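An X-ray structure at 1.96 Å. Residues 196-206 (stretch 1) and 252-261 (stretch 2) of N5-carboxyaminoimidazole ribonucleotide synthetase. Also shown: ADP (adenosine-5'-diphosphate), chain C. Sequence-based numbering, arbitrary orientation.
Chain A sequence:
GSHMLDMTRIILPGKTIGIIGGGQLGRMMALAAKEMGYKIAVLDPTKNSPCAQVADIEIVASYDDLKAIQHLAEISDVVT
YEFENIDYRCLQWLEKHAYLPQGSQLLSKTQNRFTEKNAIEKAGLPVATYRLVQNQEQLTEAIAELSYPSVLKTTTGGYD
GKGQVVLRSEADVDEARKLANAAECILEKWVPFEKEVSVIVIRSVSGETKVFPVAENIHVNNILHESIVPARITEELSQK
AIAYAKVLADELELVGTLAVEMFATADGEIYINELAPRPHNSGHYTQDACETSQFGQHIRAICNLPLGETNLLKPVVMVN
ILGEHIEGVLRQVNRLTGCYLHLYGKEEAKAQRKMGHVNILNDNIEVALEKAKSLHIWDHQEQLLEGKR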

ATOM      1  N   GLU A 196      -4.767 -27.393  -6.052  1.00 29.02           N
ATOM      2  CA  GLU A 196      -3.459 -26.740  -6.200  1.00 28.46           C
ATOM      3  C   GLU A 196      -3.283 -25.661  -5.140  1.00 27.31           C
ATOM      4  O   GLU A 196      -4.156 -24.798  -4.962  1.00 26.65           O
ATOM      5  CB  GLU A 196      -3.289 -26.138  -7.581  1.00 29.16           C
ATOM      6  CG  GLU A 196      -2.961 -27.154  -8.637  1.00 30.76           C
ATOM      7  CD  GLU A 196      -2.603 -26.511  -9.940  1.00 35.48           C
ATOM      8  OE1 GLU A 196      -3.529 -26.101 -10.677  1.00 37.01           O
ATOM      9  OE2 GLU A 196      -1.391 -26.416 -10.236  1.00 38.38           O
ATOM     10  N   VAL A 197      -2.168 -25.723  -4.414  1.00 25.60           N
ATOM     11  CA  VAL A 197      -1.919 -24.762  -3.346  1.00 24.41           C
ATOM     12  C   VAL A 197      -0.535 -24.129  -3.483  1.00 24.11           C
ATOM     13  O   VAL A 197       0.364 -24.709  -4.101  1.00 23.30           O
ATOM     14  CB  VAL A 197      -2.133 -25.368  -1.903  1.00 24.38           C
ATOM     15  CG1 VAL A 197      -3.549 -25.961  -1.756  1.00 24.16           C
ATOM     16  CG2 VAL A 197      -1.047 -26.404  -1.532  1.00 24.24           C
ATOM     17  N   SER A 198      -0.375 -22.927  -2.933  1.00 23.22           N
ATOM     18  CA  SER A 198       0.944 -22.319  -2.892  1.00 22.62           C
ATOM     19  C   SER A 198       1.197 -21.596  -1.578  1.00 22.26           C
ATOM     20  O   SER A 198       0.263 -21.165  -0.907  1.00 22.51           O
ATOM     21  CB  SER A 198       1.172 -21.388  -4.082  1.00 22.52           C
ATOM     22  OG  SER A 198       0.419 -20.199  -3.942  1.00 23.34           O
ATOM     23  N   VAL A 199       2.473 -21.479  -1.224  1.00 22.03           N
ATOM     24  CA  VAL A 199       2.925 -20.802  -0.013  1.00 21.73           C
ATOM     25  C   VAL A 199       4.074 -19.873  -0.419  1.00 22.45           C
ATOM     26  O   VAL A 199       4.993 -20.285  -1.153  1.00 21.50           O
ATOM     27  CB  VAL A 199       3.450 -21.814   1.051  1.00 22.80           C
ATOM     28  CG1 VAL A 199       4.149 -21.091   2.210  1.00 21.10           C
ATOM     29  CG2 VAL A 199       2.318 -22.687   1.595  1.00 22.81           C
ATOM     30  N   ILE A 200       3.994 -18.616   0.027  1.00 22.50           N
ATOM     31  CA  ILE A 200       5.058 -17.646  -0.186  1.00 22.69           C
ATOM     32  C   ILE A 200       5.890 -17.649   1.091  1.00 22.26           C
ATOM     33  O   ILE A 200       5.346 -17.460   2.187  1.00 22.42           O
ATOM     34  CB  ILE A 200       4.527 -16.199  -0.425  1.00 22.85           C
ATOM     35  CG1 ILE A 200       3.465 -16.129  -1.541  1.00 24.51           C
ATOM     36  CG2 ILE A 200       5.698 -15.218  -0.697  1.00 23.92           C
ATOM     37  CD1 ILE A 200       3.982 -16.372  -2.939  1.00 26.13           C
ATOM     38  N   VAL A 201       7.188 -17.898   0.951  1.00 21.57           N
ATOM     39  CA  VAL A 201       8.101 -17.796   2.091  1.00 21.84           C
ATOM     40  C   VAL A 201       9.130 -16.678   1.866  1.00 21.37           C
ATOM     41  O   VAL A 201       9.587 -16.435   0.731  1.00 21.62           O
ATOM     42  CB  VAL A 201       8.751 -19.186   2.459  1.00 21.67           C
ATOM     43  CG1 VAL A 201       9.326 -19.871   1.230  1.00 23.04           C
ATOM     44  CG2 VAL A 201       9.797 -19.033   3.560  1.00 22.63           C
ATOM     45  N   ILE A 202       9.463 -15.980   2.945  1.00 21.16           N
ATOM     46  CA  ILE A 202      10.393 -14.862   2.892  1.00 21.10           C
ATOM     47  C   ILE A 202      11.554 -15.150   3.812  1.00 21.08           C
ATOM     48  O   ILE A 202      11.335 -15.544   4.959  1.00 21.06           O
ATOM     49  CB  ILE A 202       9.743 -13.554   3.419  1.00 21.16           C
ATOM     50  CG1 ILE A 202       8.356 -13.317   2.809  1.00 21.89           C
ATOM     51  CG2 ILE A 202      10.718 -12.337   3.234  1.00 20.17           C
ATOM     52  CD1 ILE A 202       8.338 -13.126   1.281  1.00 21.87           C
ATOM     53  N   ARG A 203      12.773 -14.936   3.331  1.00 20.92           N
ATOM     54  CA  ARG A 203      13.961 -15.091   4.178  1.00 21.51           C
ATOM     55  C   ARG A 203      14.887 -13.913   3.954  1.00 21.65           C
ATOM     56  O   ARG A 203      15.282 -13.636   2.819  1.00 22.04           O
ATOM     57  CB  ARG A 203      14.691 -16.414   3.896  1.00 20.97           C
ATOM     58  CG  ARG A 203      15.806 -16.710   4.889  1.00 22.16           C
ATOM     59  CD  ARG A 203      16.256 -18.179   4.861  1.00 24.58           C
ATOM     60  NE  ARG A 203      17.447 -18.390   5.695  1.00 26.62           N
ATOM     61  CZ  ARG A 203      18.702 -18.144   5.316  1.00 28.11           C
ATOM     62  NH1 ARG A 203      18.967 -17.671   4.112  1.00 27.04           N
ATOM     63  NH2 ARG A 203      19.708 -18.374   6.157  1.00 30.77           N
ATOM     64  N   SER A 204      15.214 -13.206   5.026  1.00 22.50           N
ATOM     65  CA  SER A 204      16.051 -12.010   4.907  1.00 23.18           C
ATOM     66  C   SER A 204      17.538 -12.349   4.774  1.00 23.44           C
ATOM     67  O   SER A 204      17.952 -13.484   5.013  1.00 23.49           O
ATOM     68  CB  SER A 204      15.823 -11.055   6.089  1.00 23.46           C
ATOM     69  OG  SER A 204      16.570 -11.450   7.234  1.00 23.03           O
ATOM     70  N   VAL A 205      18.327 -11.338   4.405  1.00 23.75           N
ATOM     71  CA  VAL A 205      19.778 -11.446   4.300  1.00 24.85           C
ATOM     72  C   VAL A 205      20.365 -12.061   5.583  1.00 25.65           C
ATOM     73  O   VAL A 205      21.239 -12.937   5.513  1.00 26.14           O
ATOM     74  CB  VAL A 205      20.414 -10.040   4.021  1.00 24.93           C
ATOM     75  CG1 VAL A 205      21.935 -10.074   4.166  1.00 25.92           C
ATOM     76  CG2 VAL A 205      20.054  -9.561   2.645  1.00 24.27           C
ATOM     77  N   SER A 206      19.856 -11.642   6.743  1.00 25.56           N
ATOM     78  CA  SER A 206      20.357 -12.147   8.023  1.00 26.10           C
ATOM     79  C   SER A 206      19.756 -13.496   8.462  1.00 26.01           C
ATOM     80  O   SER A 206      20.111 -14.009   9.520  1.00 26.26           O
ATOM     81  CB  SER A 206      20.172 -11.103   9.130  1.00 26.72           C
ATOM     82  OG  SER A 206      18.796 -10.861   9.386  1.00 26.88           O
ATOM     83  N   LEU A 252      17.680 -24.404   0.619  1.00 30.08           N
ATOM     84  CA  LEU A 252      18.142 -23.661  -0.553  1.00 30.08           C
ATOM     85  C   LEU A 252      18.834 -22.338  -0.181  1.00 29.99           C
ATOM     86  O   LEU A 252      19.262 -21.589  -1.059  1.00 30.08           O
ATOM     87  CB  LEU A 252      16.982 -23.404  -1.523  1.00 30.38           C
ATOM     88  CG  LEU A 252      16.301 -24.654  -2.105  1.00 31.29           C
ATOM     89  CD1 LEU A 252      15.106 -24.279  -2.962  1.00 32.61           C
ATOM     90  CD2 LEU A 252      17.294 -25.513  -2.900  1.00 32.45           C
ATOM     91  N   GLU A 253      18.948 -22.073   1.119  1.00 29.44           N
ATOM     92  CA  GLU A 253      19.539 -20.824   1.641  1.00 29.67           C
ATOM     93  C   GLU A 253      18.950 -19.570   0.982  1.00 28.48           C
ATOM     94  O   GLU A 253      19.673 -18.689   0.465  1.00 28.24           O
ATOM     95  CB  GLU A 253      21.078 -20.877   1.578  1.00 29.95           C
ATOM     96  CG  GLU A 253      21.658 -21.971   2.520  1.00 33.80           C
ATOM     97  CD  GLU A 253      23.145 -22.273   2.307  1.00 39.16           C
ATOM     98  OE1 GLU A 253      23.710 -23.042   3.125  1.00 42.26           O
ATOM     99  OE2 GLU A 253      23.745 -21.765   1.333  1.00 39.65           O
ATOM    100  N   LEU A 254      17.618 -19.493   1.018  1.00 26.83           N
ATOM    101  CA  LEU A 254      16.888 -18.422   0.367  1.00 25.37           C
ATOM    102  C   LEU A 254      17.255 -17.068   0.947  1.00 24.69           C
ATOM    103  O   LEU A 254      17.373 -16.916   2.165  1.00 23.46           O
ATOM    104  CB  LEU A 254      15.367 -18.634   0.506  1.00 25.59           C
ATOM    105  CG  LEU A 254      14.405 -17.484   0.182  1.00 25.12           C
ATOM    106  CD1 LEU A 254      14.349 -17.167  -1.345  1.00 25.53           C
ATOM    107  CD2 LEU A 254      12.979 -17.767   0.720  1.00 23.82           C
ATOM    108  N   VAL A 255      17.413 -16.088   0.060  1.00 23.81           N
ATOM    109  CA  VAL A 255      17.353 -14.682   0.448  1.00 24.37           C
ATOM    110  C   VAL A 255      16.364 -13.994  -0.493  1.00 24.14           C
ATOM    111  O   VAL A 255      16.501 -14.072  -1.707  1.00 25.31           O
ATOM    112  CB  VAL A 255      18.737 -13.986   0.396  1.00 24.45           C
ATOM    113  CG1 VAL A 255      18.603 -12.467   0.675  1.00 24.09           C
ATOM    114  CG2 VAL A 255      19.712 -14.650   1.393  1.00 25.19           C
ATOM    115  N   GLY A 256      15.366 -13.320   0.070  1.00 23.76           N
ATOM    116  CA  GLY A 256      14.301 -12.724  -0.720  1.00 23.20           C
ATOM    117  C   GLY A 256      13.014 -13.528  -0.587  1.00 23.29           C
ATOM    118  O   GLY A 256      12.653 -13.971   0.513  1.00 22.50           O
ATOM    119  N   THR A 257      12.347 -13.742  -1.720  1.00 23.46           N
ATOM    120  CA  THR A 257      10.999 -14.301  -1.771  1.00 24.03           C
ATOM    121  C   THR A 257      11.017 -15.602  -2.551  1.00 23.82           C
ATOM    122  O   THR A 257      11.645 -15.683  -3.618  1.00 23.57           O
ATOM    123  CB  THR A 257      10.039 -13.305  -2.478  1.00 24.55           C
ATOM    124  OG1 THR A 257      10.095 -12.056  -1.793  1.00 26.98           O
ATOM    125  CG2 THR A 257       8.584 -13.792  -2.451  1.00 25.14           C
ATOM    126  N   LEU A 258      10.350 -16.625  -2.017  1.00 23.33           N
ATOM    127  CA  LEU A 258      10.171 -17.880  -2.748  1.00 23.12           C
ATOM    128  C   LEU A 258       8.698 -18.282  -2.757  1.00 22.64           C
ATOM    129  O   LEU A 258       8.089 -18.408  -1.709  1.00 22.90           O
ATOM    130  CB  LEU A 258      11.019 -19.004  -2.123  1.00 23.23           C
ATOM    131  CG  LEU A 258      11.020 -20.348  -2.871  1.00 23.32           C
ATOM    132  CD1 LEU A 258      11.724 -20.216  -4.227  1.00 22.65           C
ATOM    133  CD2 LEU A 258      11.707 -21.437  -2.030  1.00 23.74           C
ATOM    134  N   ALA A 259       8.126 -18.460  -3.945  1.00 22.38           N
ATOM    135  CA  ALA A 259       6.781 -19.016  -4.051  1.00 21.87           C
ATOM    136  C   ALA A 259       6.944 -20.505  -4.283  1.00 21.93           C
ATOM    137  O   ALA A 259       7.705 -20.911  -5.160  1.00 21.66           O
ATOM    138  CB  ALA A 259       6.032 -18.389  -5.226  1.00 21.63           C
ATOM    139  N   VAL A 260       6.232 -21.312  -3.508  1.00 21.83           N
ATOM    140  CA  VAL A 260       6.304 -22.765  -3.648  1.00 22.18           C
ATOM    141  C   VAL A 260       4.936 -23.240  -4.120  1.00 22.65           C
ATOM    142  O   VAL A 260       3.959 -23.107  -3.389  1.00 23.47           O
ATOM    143  CB  VAL A 260       6.660 -23.441  -2.306  1.00 22.05           C
ATOM    144  CG1 VAL A 260       6.969 -24.940  -2.517  1.00 23.11           C
ATOM    145  CG2 VAL A 260       7.852 -22.731  -1.627  1.00 21.78           C
ATOM    146  N   GLU A 261       4.847 -23.743  -5.346  1.00 23.19           N
ATOM    147  CA  GLU A 261       3.574 -24.274  -5.827  1.00 24.40           C
ATOM    148  C   GLU A 261       3.537 -25.771  -5.634  1.00 24.19           C
ATOM    149  O   GLU A 261       4.529 -26.452  -5.869  1.00 23.52           O
ATOM    150  CB  GLU A 261       3.318 -23.909  -7.289  1.00 24.77           C
ATOM    151  CG  GLU A 261       3.111 -22.406  -7.498  1.00 28.90           C
ATOM    152  CD  GLU A 261       2.663 -22.092  -8.913  1.00 34.30           C
ATOM    153  OE1 GLU A 261       3.538 -21.861  -9.775  1.00 37.23           O
ATOM    154  OE2 GLU A 261       1.435 -22.098  -9.168  1.00 38.23           O
TER
HETATM  155  PB  ADP C 400       3.640 -24.013 -15.965  1.00 62.88           P
HETATM  156  O1B ADP C 400       3.312 -23.696 -17.405  1.00 62.84           O
HETATM  157  O2B ADP C 400       5.106 -23.823 -15.637  1.00 62.26           O
HETATM  158  O3B ADP C 400       2.688 -23.376 -14.981  1.00 62.65           O
HETATM  159  PA  ADP C 400       3.105 -26.497 -14.533  1.00 60.58           P
HETATM  160  O1A ADP C 400       2.735 -25.600 -13.369  1.00 61.16           O
HETATM  161  O2A ADP C 400       4.196 -27.531 -14.378  1.00 60.28           O
HETATM  162  O3A ADP C 400       3.409 -25.618 -15.862  1.00 61.78           O
HETATM  163  O5' ADP C 400       1.786 -27.310 -14.959  1.00 59.78           O
HETATM  164  C5' ADP C 400       0.658 -26.614 -15.484  1.00 59.37           C
HETATM  165  C4' ADP C 400      -0.618 -27.290 -15.007  1.00 58.68           C
HETATM  166  O4' ADP C 400      -0.619 -28.653 -15.437  1.00 57.97           O
HETATM  167  C3' ADP C 400      -0.719 -27.311 -13.490  1.00 58.29           C
HETATM  168  O3' ADP C 400      -1.511 -26.220 -13.011  1.00 59.10           O
HETATM  169  C2' ADP C 400      -1.350 -28.653 -13.176  1.00 58.33           C
HETATM  170  O2' ADP C 400      -2.766 -28.505 -13.039  1.00 57.59           O
HETATM  171  C1' ADP C 400      -1.063 -29.523 -14.390  1.00 57.50           C
HETATM  172  N9  ADP C 400      -0.004 -30.519 -14.068  1.00 56.66           N
HETATM  173  C8  ADP C 400       1.324 -30.350 -14.246  1.00 56.00           C
HETATM  174  N7  ADP C 400       2.017 -31.448 -13.854  1.00 55.36           N
HETATM  175  C5  ADP C 400       1.128 -32.353 -13.414  1.00 54.99           C
HETATM  176  C6  ADP C 400       1.188 -33.729 -12.857  1.00 54.68           C
HETATM  177  N6  ADP C 400       2.373 -34.370 -12.692  1.00 52.96           N
HETATM  178  N1  ADP C 400       0.014 -34.319 -12.520  1.00 54.85           N
HETATM  179  C2  ADP C 400      -1.171 -33.699 -12.674  1.00 54.93           C
HETATM  180  N3  ADP C 400      -1.295 -32.455 -13.171  1.00 55.17           N
HETATM  181  C4  ADP C 400      -0.205 -31.741 -13.557  1.00 55.74           C
HETATM  182  O   HOH W   1      -0.397 -23.384  -7.244  1.00 27.46           O

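The most unusual feature lies where the antiparallel pairing of these two segments, distant in sequence, runs out: the extended side chain of Arg-203 (chi1 to chi3 all t) reaches back over stretch 2 and donates from NH1 to the backbone carbonyl O of Leu-254, a short hydrogen bond of 2.6 Å with an N-H...O angle of 161°. The carbonyl lies at the edge of the guanidinium, near its plane, where the N-H bonds point. The aliphatic part of the same side chain is used as well, with Arg-203 CB 3.9 Å from Leu-254 CD2, and Arg-203 has the largest area covered by the opposite stretch, 102 Å².

The backbone of Arg-203 is also engaged. Its N donates to Gly-256 O (3.0 Å) and its O accepts from Gly-256 N (2.8 Å), closing the last of three hydrogen-bonded pairs in an antiparallel ladder whose strand axes approach to 4.7 Å. Gly-256 suits this place because its phi/psi of 106/-136 would jam a CB against the carbonyl O of the preceding residue. The next pair joins Val-201 N to Leu-258 O and Leu-258 N to Val-201 O, both at 2.9 Å and nearly straight; the third joins Val-199 N to Val-260 O (3.1 Å) and Val-260 N to Val-199 O (2.9 Å). The CA-H...O contacts Ile-200 CA to Leu-258 O (3.5 Å) and Ile-202 CA to Gly-256 O (3.4 Å) lie between the rungs, and Ser-198 CA to Val-260 O (3.2 Å) lies just past the Val-199 rung, all using the same carbonyls.

Side chains alternate between the two faces of the sheet. On the face carrying Val-199, Val-201, Leu-258 and Val-260, Val-201 CG1 is the hub: it packs on Leu-258 CB (3.9 Å), Leu-254 CD2 (4.2 Å) and Val-260 CG2 (4.3 Å). Valine and leucine side chains fill this buried layer without leaving polar groups to satisfy. Leu-254 belongs to the loop before the strand; its CA-to-CB bond points sideways, but the end of its side chain comes nearer to stretch 1.

The other face carries Ser-198, Ile-200, Ile-202, Thr-257, Ala-259 and Glu-261. Ile-200, with both chi angles m, brings CD1 to 3.7 Å from Ala-259 CB, where the isoleucine tip packs directly on the alanine methyl, and its CG2 lies 3.7 Å from Thr-257 CG2. Ile-202 CD1 approaches Thr-257 OG1 at 3.7 Å; that hydroxyl is satisfied elsewhere in the structure, as is Ser-198 OG, so both polar side chains can be buried here. Beyond the ladder, Val-205 CG2 meets Val-255 CG1 at 3.8 Å.

At the opposite end, the O of water 1 lies 3.0 Å from Glu-261 OE2, within hydrogen-bonding reach. Glu-196, making no contact with stretch 2, instead holds the ADP ribose: O3' donates to Glu-196 OE2 at 2.8 Å, and O2' donates weakly to Glu-196 OE1 at 3.5 Å. Together the stretches bury 714 Å².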